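Local coordinates for alpha-1,2-Mannosidase (PDB 1HCU), which probably trims alpha-1,2-linked mannose residues from high-mannose N-glycans as a calcium-dependent glycosyl hydrolase of family 47, at residues 382-390 / 431-439. Numbering follows the deposited sequence.
Sequences WVTAPYYIL and YSSINDVTQ
The ring of Y388 meets I434 at its edge, with CG1 of I434 lying near the ring plane, while one face, toward the rim, carries the backbone N of L390. CG of Y388 stands anti to its own nitrogen (chi1 175°), which directs the ring to helix 408-425, where it touches I421 and C425; its OH bonds the carbonyl of R391. The motif is a single antiparallel bridge between two loops of the family 47 catalytic domain, Y388 and I434 forming a hydrogen-bonded pair. Two bonds prove it: Y388 N to I434 O (3.0 Å, N-H...O 167°) and I434 N to Y388 O (2.7 Å), the latter approaching almost in line with the carbonyl. Apolar contact backs the pair, CB of Y388 lying 3.6 Å from CG1 of I434. Beyond the bridge, V437 N reaches P386 O at 2.9 Å, but from 40° above the carbonyl plane. Here D436 to Q439 form a type I turn, and OD1 of D436 adds an Asx turn by accepting T438 N; it also takes OG1 of T438, from the same face of its carboxylate, and lies 3.7 Å from CB of P386. Replacing D436 with an alanine would probably leave both T438 N and T438 OG1 without this acceptor, the Asx turn lost and the T438 side chain freer to turn, disturbing the tip-to-tip meeting of T438 CG2 with V383 CG2 (3.4 Å). The contact probably borders the active site, since the Y387 side chain touches E353, one of the predicted proton donors, while CB of Y387 sits 3.3 Å from I434 O. At the far end a water joins the segments, hydrogen-bonded to I389 O and, at 2.8 Å, to S433 OG.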
loop_
_atom_site.group_PDB
_atom_site.type_symbol
_atom_site.label_atom_id
_atom_site.label_comp_id
_atom_site.label_asym_id
_atom_site.label_seq_id
_atom_site.Cartn_x
_atom_site.Cartn_y
_atom_site.Cartn_z
ATOM N N TRP A 382 -22.426 -4.128 7.010
ATOM C CA TRP A 382 -22.596 -5.550 6.755
ATOM C C TRP A 382 -21.500 -5.957 5.780
ATOM O O TRP A 382 -20.959 -5.123 5.051
ATOM C CB TRP A 382 -23.997 -5.880 6.228
ATOM C CG TRP A 382 -24.355 -5.334 4.910
ATOM C CD1 TRP A 382 -24.105 -5.894 3.692
ATOM C CD2 TRP A 382 -25.106 -4.143 4.662
ATOM N NE1 TRP A 382 -24.662 -5.130 2.697
ATOM C CE2 TRP A 382 -25.283 -4.049 3.260
ATOM C CE3 TRP A 382 -25.650 -3.149 5.488
ATOM C CZ2 TRP A 382 -25.984 -2.998 2.662
ATOM C CZ3 TRP A 382 -26.349 -2.103 4.898
ATOM C CH2 TRP A 382 -26.510 -2.036 3.494
ATOM N N VAL A 383 -21.155 -7.236 5.792
ATOM C CA VAL A 383 -20.087 -7.753 4.947
ATOM C C VAL A 383 -20.552 -8.160 3.565
ATOM O O VAL A 383 -21.570 -8.829 3.418
ATOM C CB VAL A 383 -19.420 -8.981 5.598
ATOM C CG1 VAL A 383 -18.187 -9.392 4.801
ATOM C CG2 VAL A 383 -19.062 -8.669 7.040
ATOM N N THR A 384 -19.780 -7.761 2.558
ATOM C CA THR A 384 -20.072 -8.091 1.170
ATOM C C THR A 384 -18.976 -9.021 0.632
ATOM O O THR A 384 -19.207 -9.805 -0.287
ATOM C CB THR A 384 -20.142 -6.815 0.287
ATOM O OG1 THR A 384 -18.921 -6.083 0.409
ATOM C CG2 THR A 384 -21.306 -5.917 0.714
ATOM N N ALA A 385 -17.783 -8.921 1.219
ATOM C CA ALA A 385 -16.638 -9.744 0.830
ATOM C C ALA A 385 -15.975 -10.125 2.145
ATOM O O ALA A 385 -15.191 -9.357 2.702
ATOM C CB ALA A 385 -15.680 -8.945 -0.037
ATOM N N PRO A 386 -16.279 -11.330 2.646
ATOM C CA PRO A 386 -15.785 -11.905 3.903
ATOM C C PRO A 386 -14.323 -12.279 4.075
ATOM O O PRO A 386 -13.827 -12.307 5.204
ATOM C CB PRO A 386 -16.702 -13.112 4.099
ATOM C CG PRO A 386 -16.922 -13.577 2.689
ATOM C CD PRO A 386 -17.154 -12.287 1.935
ATOM N N TYR A 387 -13.618 -12.565 2.988
ATOM C CA TYR A 387 -12.227 -12.971 3.141
ATOM C C TYR A 387 -11.247 -11.892 3.584
ATOM O O TYR A 387 -11.546 -10.693 3.566
ATOM C CB TYR A 387 -11.717 -13.629 1.854
ATOM C CG TYR A 387 -11.911 -12.804 0.608
ATOM C CD1 TYR A 387 -13.112 -12.845 -0.109
ATOM C CD2 TYR A 387 -10.897 -11.968 0.148
ATOM C CE1 TYR A 387 -13.293 -12.064 -1.259
ATOM C CE2 TYR A 387 -11.068 -11.186 -0.995
ATOM C CZ TYR A 387 -12.263 -11.240 -1.686
ATOM O OH TYR A 387 -12.424 -10.446 -2.791
ATOM N N TYR A 388 -10.076 -12.357 4.006
ATOM C CA TYR A 388 -8.968 -11.516 4.445
ATOM C C TYR A 388 -7.682 -12.172 3.918
ATOM O O TYR A 388 -7.420 -13.355 4.178
ATOM C CB TYR A 388 -8.909 -11.429 5.978
ATOM C CG TYR A 388 -7.698 -10.663 6.478
ATOM C CD1 TYR A 388 -7.567 -9.291 6.252
ATOM C CD2 TYR A 388 -6.659 -11.323 7.136
ATOM C CE1 TYR A 388 -6.430 -8.599 6.666
ATOM C CE2 TYR A 388 -5.519 -10.641 7.555
ATOM C CZ TYR A 388 -5.410 -9.282 7.318
ATOM O OH TYR A 388 -4.283 -8.605 7.736
ATOM N N ILE A 389 -6.883 -11.410 3.177
ATOM C CA ILE A 389 -5.656 -11.961 2.620
ATOM C C ILE A 389 -4.389 -11.299 3.132
ATOM O O ILE A 389 -3.447 -11.039 2.377
ATOM C CB ILE A 389 -5.672 -11.930 1.064
ATOM C CG1 ILE A 389 -5.659 -10.495 0.539
ATOM C CG2 ILE A 389 -6.927 -12.624 0.555
ATOM C CD1 ILE A 389 -5.582 -10.421 -0.984
ATOM N N LEU A 390 -4.379 -11.026 4.432
ATOM C CA LEU A 390 -3.222 -10.439 5.094
ATOM C C LEU A 390 -2.910 -8.991 4.694
ATOM O O LEU A 390 -1.742 -8.580 4.714
ATOM C CB LEU A 390 -2.001 -11.348 4.846
ATOM C CG LEU A 390 -2.195 -12.843 5.185
ATOM C CD1 LEU A 390 -0.949 -13.658 4.866
ATOM C CD2 LEU A 390 -2.526 -12.973 6.682
ATOM N N TYR A 431 1.557 -18.177 8.042
ATOM C CA TYR A 431 0.266 -17.493 8.070
ATOM C C TYR A 431 -0.352 -17.494 6.679
ATOM O O TYR A 431 0.350 -17.522 5.666
ATOM C CB TYR A 431 0.425 -16.052 8.589
ATOM C CG TYR A 431 1.048 -15.972 9.970
ATOM C CD1 TYR A 431 2.434 -16.012 10.133
ATOM C CD2 TYR A 431 0.251 -15.935 11.117
ATOM C CE1 TYR A 431 3.011 -16.025 11.404
ATOM C CE2 TYR A 431 0.816 -15.950 12.398
ATOM C CZ TYR A 431 2.198 -16.000 12.532
ATOM O OH TYR A 431 2.768 -16.066 13.790
ATOM N N SER A 432 -1.670 -17.444 6.628
ATOM C CA SER A 432 -2.348 -17.494 5.350
ATOM C C SER A 432 -3.637 -16.691 5.308
ATOM O O SER A 432 -4.192 -16.318 6.340
ATOM C CB SER A 432 -2.656 -18.959 5.008
ATOM O OG SER A 432 -3.532 -19.064 3.902
ATOM N N SER A 433 -4.096 -16.435 4.090
ATOM C CA SER A 433 -5.338 -15.719 3.858
ATOM C C SER A 433 -6.434 -16.614 4.410
ATOM O O SER A 433 -6.304 -17.840 4.400
ATOM C CB SER A 433 -5.570 -15.527 2.358
ATOM O OG SER A 433 -4.434 -14.972 1.725
ATOM N N ILE A 434 -7.513 -15.998 4.878
ATOM C CA ILE A 434 -8.638 -16.731 5.442
ATOM C C ILE A 434 -9.937 -16.469 4.686
ATOM O O ILE A 434 -10.139 -15.386 4.130
ATOM C CB ILE A 434 -8.824 -16.385 6.926
ATOM C CG1 ILE A 434 -8.851 -14.860 7.109
ATOM C CG2 ILE A 434 -7.711 -17.024 7.732
ATOM C CD1 ILE A 434 -9.198 -14.405 8.514
ATOM N N ASN A 435 -10.824 -17.461 4.693
ATOM C CA ASN A 435 -12.094 -17.386 3.981
ATOM C C ASN A 435 -13.220 -16.525 4.551
ATOM O O ASN A 435 -13.786 -15.699 3.840
ATOM C CB ASN A 435 -12.642 -18.799 3.754
ATOM C CG ASN A 435 -11.694 -19.674 2.956
ATOM O OD1 ASN A 435 -11.166 -19.262 1.925
ATOM N ND2 ASN A 435 -11.483 -20.894 3.427
ATOM N N ASP A 436 -13.565 -16.719 5.817
ATOM C CA ASP A 436 -14.668 -15.964 6.392
ATOM C C ASP A 436 -14.310 -15.241 7.675
ATOM O O ASP A 436 -14.156 -15.849 8.735
ATOM C CB ASP A 436 -15.838 -16.896 6.659
ATOM C CG ASP A 436 -17.148 -16.159 6.805
ATOM O OD1 ASP A 436 -17.145 -14.986 7.243
ATOM O OD2 ASP A 436 -18.189 -16.771 6.490
ATOM N N VAL A 437 -14.218 -13.928 7.568
ATOM C CA VAL A 437 -13.878 -13.069 8.680
ATOM C C VAL A 437 -14.991 -12.986 9.724
ATOM O O VAL A 437 -14.730 -12.777 10.914
ATOM C CB VAL A 437 -13.521 -11.674 8.135
ATOM C CG1 VAL A 437 -14.503 -10.629 8.618
ATOM C CG2 VAL A 437 -12.091 -11.350 8.486
ATOM N N THR A 438 -16.230 -13.163 9.281
ATOM C CA THR A 438 -17.368 -13.116 10.186
ATOM C C THR A 438 -17.439 -14.411 10.997
ATOM O O THR A 438 -18.335 -14.592 11.821
ATOM C CB THR A 438 -18.695 -12.924 9.417
ATOM O OG1 THR A 438 -19.015 -14.124 8.707
ATOM C CG2 THR A 438 -18.570 -11.769 8.421
ATOM N N GLN A 439 -16.487 -15.312 10.761
ATOM C CA GLN A 439 -16.433 -16.584 11.481
ATOM C C GLN A 439 -15.333 -16.491 12.537
ATOM O O GLN A 439 -14.219 -16.048 12.248
ATOM C CB GLN A 439 -16.126 -17.719 10.509
ATOM C CG GLN A 439 -16.981 -18.942 10.682
ATOM C CD GLN A 439 -16.885 -19.863 9.486
ATOM O OE1 GLN A 439 -17.235 -19.477 8.368
ATOM N NE2 GLN A 439 -16.400 -21.087 9.708
HETATM O O HOH W 1 -2.011 -13.503 1.603
#